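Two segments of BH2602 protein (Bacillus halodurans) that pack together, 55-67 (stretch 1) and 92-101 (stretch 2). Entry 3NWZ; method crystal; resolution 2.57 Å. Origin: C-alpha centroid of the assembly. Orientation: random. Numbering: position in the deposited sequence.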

ATOM      1  N   GLU A  55      -7.181  23.271   7.978  1.00 42.31           N
ATOM      2  CA  GLU A  55      -8.515  23.825   7.661  1.00 47.01           C
ATOM      3  C   GLU A  55      -9.242  22.777   6.813  1.00 43.89           C
ATOM      4  O   GLU A  55      -8.830  22.491   5.692  1.00 49.84           O
ATOM      5  CB  GLU A  55      -8.404  25.129   6.867  1.00 54.37           C
ATOM      6  CG  GLU A  55      -8.153  26.354   7.717  1.00 69.74           C
ATOM      7  CD  GLU A  55      -7.473  27.464   6.944  1.00 83.51           C
ATOM      8  OE1 GLU A  55      -7.936  27.784   5.826  1.00 92.80           O
ATOM      9  OE2 GLU A  55      -6.476  28.016   7.458  1.00 85.34           O
ATOM     10  N   SER A  56     -10.323  22.215   7.338  1.00 29.14           N
ATOM     11  CA  SER A  56     -11.038  21.183   6.617  1.00 22.40           C
ATOM     12  C   SER A  56     -12.458  21.486   6.198  1.00 29.67           C
ATOM     13  O   SER A  56     -13.212  22.167   6.906  1.00 38.90           O
ATOM     14  CB  SER A  56     -11.007  19.878   7.425  1.00 27.32           C
ATOM     15  OG  SER A  56     -11.396  20.103   8.763  1.00 49.67           O
ATOM     16  N   GLN A  57     -12.825  20.960   5.027  1.00 34.09           N
ATOM     17  CA  GLN A  57     -14.168  21.184   4.488  1.00 43.08           C
ATOM     18  C   GLN A  57     -14.540  20.350   3.290  1.00 59.51           C
ATOM     19  O   GLN A  57     -13.700  19.963   2.484  1.00 63.15           O
ATOM     20  CB  GLN A  57     -14.382  22.664   4.139  1.00 34.85           C
ATOM     21  CG  GLN A  57     -13.147  23.363   3.629  1.00 54.22           C
ATOM     22  CD  GLN A  57     -13.383  24.821   3.291  1.00 58.68           C
ATOM     23  OE1 GLN A  57     -13.919  25.591   4.091  1.00 56.22           O
ATOM     24  NE2 GLN A  57     -12.960  25.211   2.099  1.00 54.40           N
ATOM     25  N   GLU A  58     -15.834  20.095   3.183  1.00 67.29           N
ATOM     26  CA  GLU A  58     -16.385  19.312   2.096  1.00 65.57           C
ATOM     27  C   GLU A  58     -16.488  20.199   0.868  1.00 63.80           C
ATOM     28  O   GLU A  58     -16.713  21.403   0.986  1.00 62.67           O
ATOM     29  CB  GLU A  58     -17.760  18.803   2.506  1.00 60.08           C
ATOM     30  CG  GLU A  58     -18.448  17.937   1.499  1.00 67.84           C
ATOM     31  CD  GLU A  58     -19.597  17.184   2.126  1.00 75.97           C
ATOM     32  OE1 GLU A  58     -19.329  16.349   3.017  1.00 72.45           O
ATOM     33  OE2 GLU A  58     -20.762  17.428   1.739  1.00 85.40           O
ATOM     34  N   ARG A  59     -16.299  19.613  -0.307  1.00 50.34           N
ATOM     35  CA  ARG A  59     -16.390  20.376  -1.536  1.00 47.51           C
ATOM     36  C   ARG A  59     -17.807  20.297  -2.120  1.00 48.99           C
ATOM     37  O   ARG A  59     -18.646  19.539  -1.633  1.00 32.26           O
ATOM     38  CB  ARG A  59     -15.384  19.858  -2.555  1.00 55.27           C
ATOM     39  CG  ARG A  59     -13.935  19.976  -2.115  1.00 65.89           C
ATOM     40  CD  ARG A  59     -12.994  20.059  -3.316  1.00 75.61           C
ATOM     41  NE  ARG A  59     -13.166  18.941  -4.236  1.00 74.29           N
ATOM     42  CZ  ARG A  59     -12.402  18.731  -5.301  1.00 87.63           C
ATOM     43  NH1 ARG A  59     -11.415  19.574  -5.580  1.00 88.83           N
ATOM     44  NH2 ARG A  59     -12.615  17.676  -6.077  1.00 96.76           N
ATOM     45  N   GLU A  60     -18.075  21.107  -3.143  1.00 67.30           N
ATOM     46  CA  GLU A  60     -19.371  21.100  -3.804  1.00 67.73           C
ATOM     47  C   GLU A  60     -19.635  19.649  -4.165  1.00 59.99           C
ATOM     48  O   GLU A  60     -20.709  19.115  -3.896  1.00 63.11           O
ATOM     49  CB  GLU A  60     -19.321  21.955  -5.073  1.00 88.56           C
ATOM     50  CG  GLU A  60     -20.527  21.810  -5.994  1.00104.91           C
ATOM     51  CD  GLU A  60     -21.820  22.265  -5.350  1.00114.89           C
ATOM     52  OE1 GLU A  60     -21.918  23.457  -4.992  1.00120.60           O
ATOM     53  OE2 GLU A  60     -22.739  21.431  -5.205  1.00116.93           O
ATOM     54  N   ASP A  61     -18.642  19.012  -4.778  1.00 55.08           N
ATOM     55  CA  ASP A  61     -18.764  17.606  -5.141  1.00 60.17           C
ATOM     56  C   ASP A  61     -18.803  16.817  -3.834  1.00 65.00           C
ATOM     57  O   ASP A  61     -18.954  17.400  -2.767  1.00 65.79           O
ATOM     58  CB  ASP A  61     -17.572  17.168  -6.007  1.00 67.51           C
ATOM     59  CG  ASP A  61     -16.210  17.585  -5.424  1.00 72.28           C
ATOM     60  OD1 ASP A  61     -15.996  17.432  -4.199  1.00 75.79           O
ATOM     61  OD2 ASP A  61     -15.340  18.045  -6.203  1.00 64.27           O
ATOM     62  N   GLY A  62     -18.663  15.500  -3.897  1.00 66.37           N
ATOM     63  CA  GLY A  62     -18.685  14.726  -2.666  1.00 62.99           C
ATOM     64  C   GLY A  62     -17.378  14.730  -1.880  1.00 58.09           C
ATOM     65  O   GLY A  62     -17.394  14.681  -0.662  1.00 50.05           O
ATOM     66  N   ARG A  63     -16.247  14.804  -2.578  1.00 59.57           N
ATOM     67  CA  ARG A  63     -14.914  14.785  -1.967  1.00 48.92           C
ATOM     68  C   ARG A  63     -14.668  15.638  -0.706  1.00 46.10           C
ATOM     69  O   ARG A  63     -15.431  16.548  -0.380  1.00 43.66           O
ATOM     70  CB  ARG A  63     -13.874  15.159  -3.017  1.00 46.64           C
ATOM     71  CG  ARG A  63     -13.880  14.285  -4.253  1.00 53.27           C
ATOM     72  CD  ARG A  63     -12.800  14.758  -5.210  1.00 67.71           C
ATOM     73  NE  ARG A  63     -12.800  14.008  -6.457  1.00 78.42           N
ATOM     74  CZ  ARG A  63     -13.792  14.023  -7.339  1.00 84.32           C
ATOM     75  NH1 ARG A  63     -14.873  14.753  -7.117  1.00 81.03           N
ATOM     76  NH2 ARG A  63     -13.698  13.306  -8.447  1.00 91.21           N
ATOM     77  N   PHE A  64     -13.576  15.336  -0.006  1.00 42.10           N
ATOM     78  CA  PHE A  64     -13.233  16.064   1.206  1.00 41.95           C
ATOM     79  C   PHE A  64     -11.843  16.740   1.154  1.00 41.07           C
ATOM     80  O   PHE A  64     -10.852  16.179   0.665  1.00 36.71           O
ATOM     81  CB  PHE A  64     -13.353  15.124   2.403  1.00 43.33           C
ATOM     82  CG  PHE A  64     -13.755  15.816   3.664  1.00 38.04           C
ATOM     83  CD1 PHE A  64     -12.791  16.331   4.531  1.00 50.25           C
ATOM     84  CD2 PHE A  64     -15.090  15.994   3.966  1.00 41.15           C
ATOM     85  CE1 PHE A  64     -13.161  17.013   5.682  1.00 54.79           C
ATOM     86  CE2 PHE A  64     -15.467  16.679   5.118  1.00 38.08           C
ATOM     87  CZ  PHE A  64     -14.500  17.186   5.973  1.00 41.04           C
ATOM     88  N   GLU A  65     -11.765  17.941   1.705  1.00 33.76           N
ATOM     89  CA  GLU A  65     -10.537  18.699   1.630  1.00 27.59           C
ATOM     90  C   GLU A  65      -9.919  19.150   2.959  1.00 32.34           C
ATOM     91  O   GLU A  65     -10.602  19.639   3.868  1.00 51.30           O
ATOM     92  CB  GLU A  65     -10.818  19.900   0.725  1.00 25.52           C
ATOM     93  CG  GLU A  65      -9.641  20.716   0.256  1.00 39.62           C
ATOM     94  CD  GLU A  65     -10.064  21.698  -0.833  1.00 58.93           C
ATOM     95  OE1 GLU A  65     -10.428  21.238  -1.940  1.00 57.44           O
ATOM     96  OE2 GLU A  65     -10.050  22.925  -0.584  1.00 73.95           O
ATOM     97  N   VAL A  66      -8.604  18.969   3.048  1.00 29.69           N
ATOM     98  CA  VAL A  66      -7.836  19.367   4.217  1.00 31.17           C
ATOM     99  C   VAL A  66      -6.572  20.060   3.742  1.00 34.66           C
ATOM    100  O   VAL A  66      -5.749  19.446   3.060  1.00 41.09           O
ATOM    101  CB  VAL A  66      -7.354  18.170   5.080  1.00 28.91           C
ATOM    102  CG1 VAL A  66      -6.636  18.707   6.295  1.00 33.99           C
ATOM    103  CG2 VAL A  66      -8.493  17.291   5.503  1.00 36.05           C
ATOM    104  N   ARG A  67      -6.422  21.336   4.081  1.00 36.97           N
ATOM    105  CA  ARG A  67      -5.200  22.035   3.715  1.00 41.41           C
ATOM    106  C   ARG A  67      -4.361  22.283   4.969  1.00 37.73           C
ATOM    107  O   ARG A  67      -4.876  22.400   6.083  1.00 29.31           O
ATOM    108  CB  ARG A  67      -5.492  23.337   2.946  1.00 50.72           C
ATOM    109  CG  ARG A  67      -6.146  24.461   3.704  1.00 75.78           C
ATOM    110  CD  ARG A  67      -6.654  25.502   2.715  1.00 86.77           C
ATOM    111  NE  ARG A  67      -7.773  24.980   1.930  1.00 94.76           N
ATOM    112  CZ  ARG A  67      -9.014  24.837   2.392  1.00 90.82           C
ATOM    113  NH1 ARG A  67      -9.314  25.184   3.640  1.00 95.32           N
ATOM    114  NH2 ARG A  67      -9.958  24.338   1.607  1.00 76.14           N
ATOM    115  N   THR A  92      -5.915  12.146   7.489  1.00 32.66           N
ATOM    116  CA  THR A  92      -6.873  13.047   8.107  1.00 20.56           C
ATOM    117  C   THR A  92      -8.019  13.344   7.147  1.00 28.87           C
ATOM    118  O   THR A  92      -9.189  13.301   7.530  1.00 40.99           O
ATOM    119  CB  THR A  92      -6.187  14.351   8.552  1.00 33.52           C
ATOM    120  OG1 THR A  92      -5.099  14.033   9.425  1.00 50.41           O
ATOM    121  CG2 THR A  92      -7.124  15.195   9.330  1.00 18.80           C
ATOM    122  N   ALA A  93      -7.677  13.633   5.894  1.00 22.71           N
ATOM    123  CA  ALA A  93      -8.685  13.908   4.876  1.00 27.51           C
ATOM    124  C   ALA A  93      -9.595  12.676   4.720  1.00 31.93           C
ATOM    125  O   ALA A  93     -10.822  12.765   4.877  1.00 36.49           O
ATOM    126  CB  ALA A  93      -7.998  14.249   3.546  1.00 26.90           C
HETATM  127  N   MSE A  94      -8.986  11.521   4.446  1.00 23.12           N
HETATM  128  CA  MSE A  94      -9.743  10.299   4.254  1.00 27.33           C
HETATM  129  C   MSE A  94     -10.603   9.934   5.450  1.00 32.78           C
HETATM  130  O   MSE A  94     -11.672   9.295   5.305  1.00 18.94           O
HETATM  131  CB  MSE A  94      -8.802   9.164   3.951  1.00 15.39           C
HETATM  132  CG  MSE A  94      -7.832   9.492   2.865  1.00 35.20           C
HETATM  133 SE   MSE A  94      -6.615   8.048   2.569  1.00 61.18          SE
HETATM  134  CE  MSE A  94      -7.181   7.535   0.799  1.00126.67           C
ATOM    135  N   GLY A  95     -10.145  10.336   6.631  1.00 33.11           N
ATOM    136  CA  GLY A  95     -10.899  10.045   7.828  1.00 39.15           C
ATOM    137  C   GLY A  95     -12.161  10.881   7.882  1.00 49.55           C
ATOM    138  O   GLY A  95     -13.274  10.354   7.889  1.00 49.46           O
ATOM    139  N   GLN A  96     -11.989  12.195   7.916  1.00 44.52           N
ATOM    140  CA  GLN A  96     -13.132  13.075   7.980  1.00 37.25           C
ATOM    141  C   GLN A  96     -14.129  12.729   6.880  1.00 41.25           C
ATOM    142  O   GLN A  96     -15.339  12.784   7.109  1.00 49.68           O
ATOM    143  CB  GLN A  96     -12.672  14.526   7.919  1.00 34.81           C
ATOM    144  CG  GLN A  96     -11.817  14.908   9.138  1.00 41.72           C
ATOM    145  CD  GLN A  96     -11.779  16.404   9.401  1.00 43.19           C
ATOM    146  OE1 GLN A  96     -11.578  17.201   8.494  1.00 46.00           O
ATOM    147  NE2 GLN A  96     -11.963  16.784  10.650  1.00 46.44           N
HETATM  148  N   MSE A  97     -13.618  12.353   5.702  1.00 26.51           N
HETATM  149  CA  MSE A  97     -14.453  11.917   4.576  1.00 29.80           C
HETATM  150  C   MSE A  97     -15.326  10.753   5.075  1.00 22.30           C
HETATM  151  O   MSE A  97     -16.551  10.859   5.148  1.00 38.68           O
HETATM  152  CB  MSE A  97     -13.567  11.425   3.421  1.00 43.13           C
HETATM  153  CG  MSE A  97     -14.313  10.861   2.182  1.00 30.24           C
HETATM  154 SE   MSE A  97     -15.185  12.191   1.041  1.00 72.16          SE
HETATM  155  CE  MSE A  97     -16.856  12.404   2.029  1.00 48.53           C
ATOM    156  N   VAL A  98     -14.682   9.645   5.441  1.00 21.14           N
ATOM    157  CA  VAL A  98     -15.406   8.479   5.957  1.00 34.99           C
ATOM    158  C   VAL A  98     -16.438   8.850   7.027  1.00 43.61           C
ATOM    159  O   VAL A  98     -17.617   8.484   6.946  1.00 32.80           O
ATOM    160  CB  VAL A  98     -14.449   7.444   6.601  1.00 33.39           C
ATOM    161  CG1 VAL A  98     -15.232   6.200   7.021  1.00 37.16           C
ATOM    162  CG2 VAL A  98     -13.361   7.063   5.636  1.00 29.76           C
ATOM    163  N   ASN A  99     -15.994   9.586   8.035  1.00 49.61           N
ATOM    164  CA  ASN A  99     -16.877   9.939   9.129  1.00 51.95           C
ATOM    165  C   ASN A  99     -18.066  10.833   8.796  1.00 54.28           C
ATOM    166  O   ASN A  99     -19.066  10.833   9.511  1.00 57.76           O
ATOM    167  CB  ASN A  99     -16.036  10.506  10.269  1.00 48.05           C
ATOM    168  CG  ASN A  99     -15.233   9.424  10.964  1.00 49.56           C
ATOM    169  OD1 ASN A  99     -15.801   8.510  11.553  1.00 56.00           O
ATOM    170  ND2 ASN A  99     -13.908   9.505  10.882  1.00 65.63           N
ATOM    171  N   ARG A 100     -17.981  11.577   7.705  1.00 42.73           N
ATOM    172  CA  ARG A 100     -19.097  12.420   7.328  1.00 30.82           C
ATOM    173  C   ARG A 100     -20.195  11.612   6.627  1.00 39.47           C
ATOM    174  O   ARG A 100     -21.358  12.025   6.590  1.00 45.30           O
ATOM    175  CB  ARG A 100     -18.610  13.562   6.448  1.00 41.50           C
ATOM    176  CG  ARG A 100     -18.378  14.849   7.241  1.00 58.43           C
ATOM    177  CD  ARG A 100     -19.076  16.036   6.589  1.00 72.25           C
ATOM    178  NE  ARG A 100     -20.501  15.804   6.317  1.00 84.41           N
ATOM    179  CZ  ARG A 100     -20.981  15.098   5.289  1.00 85.92           C
ATOM    180  NH1 ARG A 100     -20.153  14.539   4.413  1.00 86.62           N
ATOM    181  NH2 ARG A 100     -22.294  14.955   5.131  1.00 75.77           N
ATOM    182  N   GLN A 101     -19.817  10.444   6.104  1.00 32.62           N
ATOM    183  CA  GLN A 101     -20.738   9.557   5.403  1.00 44.62           C
ATOM    184  C   GLN A 101     -21.235   8.435   6.306  1.00 49.23           C
ATOM    185  O   GLN A 101     -21.761   7.426   5.819  1.00 54.05           O
ATOM    186  CB  GLN A 101     -20.042   8.943   4.189  1.00 46.25           C
ATOM    187  CG  GLN A 101     -19.779   9.938   3.078  1.00 47.32           C
ATOM    188  CD  GLN A 101     -21.057  10.384   2.423  1.00 57.37           C
ATOM    189  OE1 GLN A 101     -21.708   9.600   1.739  1.00 70.56           O
ATOM    190  NE2 GLN A 101     -21.440  11.641   2.642  1.00 51.09           N
TER

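Stretch 1 folds back on itself as two strands, 55-58 and 64-67, and helix 92-100 lies across them. The axis of strand 64-67 passes 7.6 Å from the helix axis, with their N-to-C directions at 145°, so the two run roughly antiparallel. Phe-64 CA is 5.5 Å from Met-97 CA, and Val-66 CA is 5.6 Å from Ala-93 CA: two residues along the strand match one turn along the helix.

Four backbone hydrogen bonds pair the strands. Glu-55 N donates to Arg-67 O and Arg-67 N to Glu-55 O, each at 3.1 Å; Gln-57 N to Glu-65 O spans 2.8 Å and Glu-65 N to Gln-57 O 2.9 Å. Ser-56, Glu-58, Phe-64 and Val-66 direct CA-to-CB toward the helix, whereas Glu-55, Gln-57 and Glu-65 point away. Arg-67 NH2 donates to Glu-65 OE2 at 2.6 Å within a salt bridge.

Phe-64 loses the most surface at the contact, 105 Å² of a summed 464 Å². Its CB lies 3.7 Å from Met-97 SE (the residue is selenomethionine), an apolar contact between two buried residues; the long, flexible side chain, chi1 t and chi2 p, brings SE against the base of the Phe-64 side chain. Met-97 N and Gln-96 O lie over one ring face, while Arg-100 CD meets the edge, 3.9 Å from Phe-64 CE2. The helix's polar backbone atoms need nothing from this ring: Met-97 N donates to Ala-93 O at 2.9 Å, and Gln-96 O accepts from Arg-100 N at 3.0 Å. Val-66, also buried, places CG2 3.4 Å from Ala-93 CA and 3.7 Å from Ala-93 CB; the short alanine side chain accompanies this close approach.

Two polar contacts complete the interface. Ser-56, with chi1 in the p well, donates through OG to Gln-96 OE1 at 2.9 Å in a weak hydrogen bond, the single hydrogen bond between the stretches. The same Gln-96 OE1 approaches Phe-64 CE1 to 3.2 Å, placing the acceptor beside both a hydroxyl and the aromatic ring. Glu-58 extends with chi1 and chi2 both t, and its OE1 forms a salt bridge with Arg-100 NH1. Glu-58 OE1 is modeled 2.4 Å from Arg-100 NH1, very short even for opposite charges, and at 2.57 Å resolution its exact value deserves caution. OE1 lies over one face of the guanidinium. Both residues are exposed, so this charged pair borders solvent while the apolar contacts are buried.

Within the connecting loop, Asp-61 OD2 forms salt bridges with Arg-59 NH2 at 2.8 Å and Arg-63 NH1 at 3.4 Å.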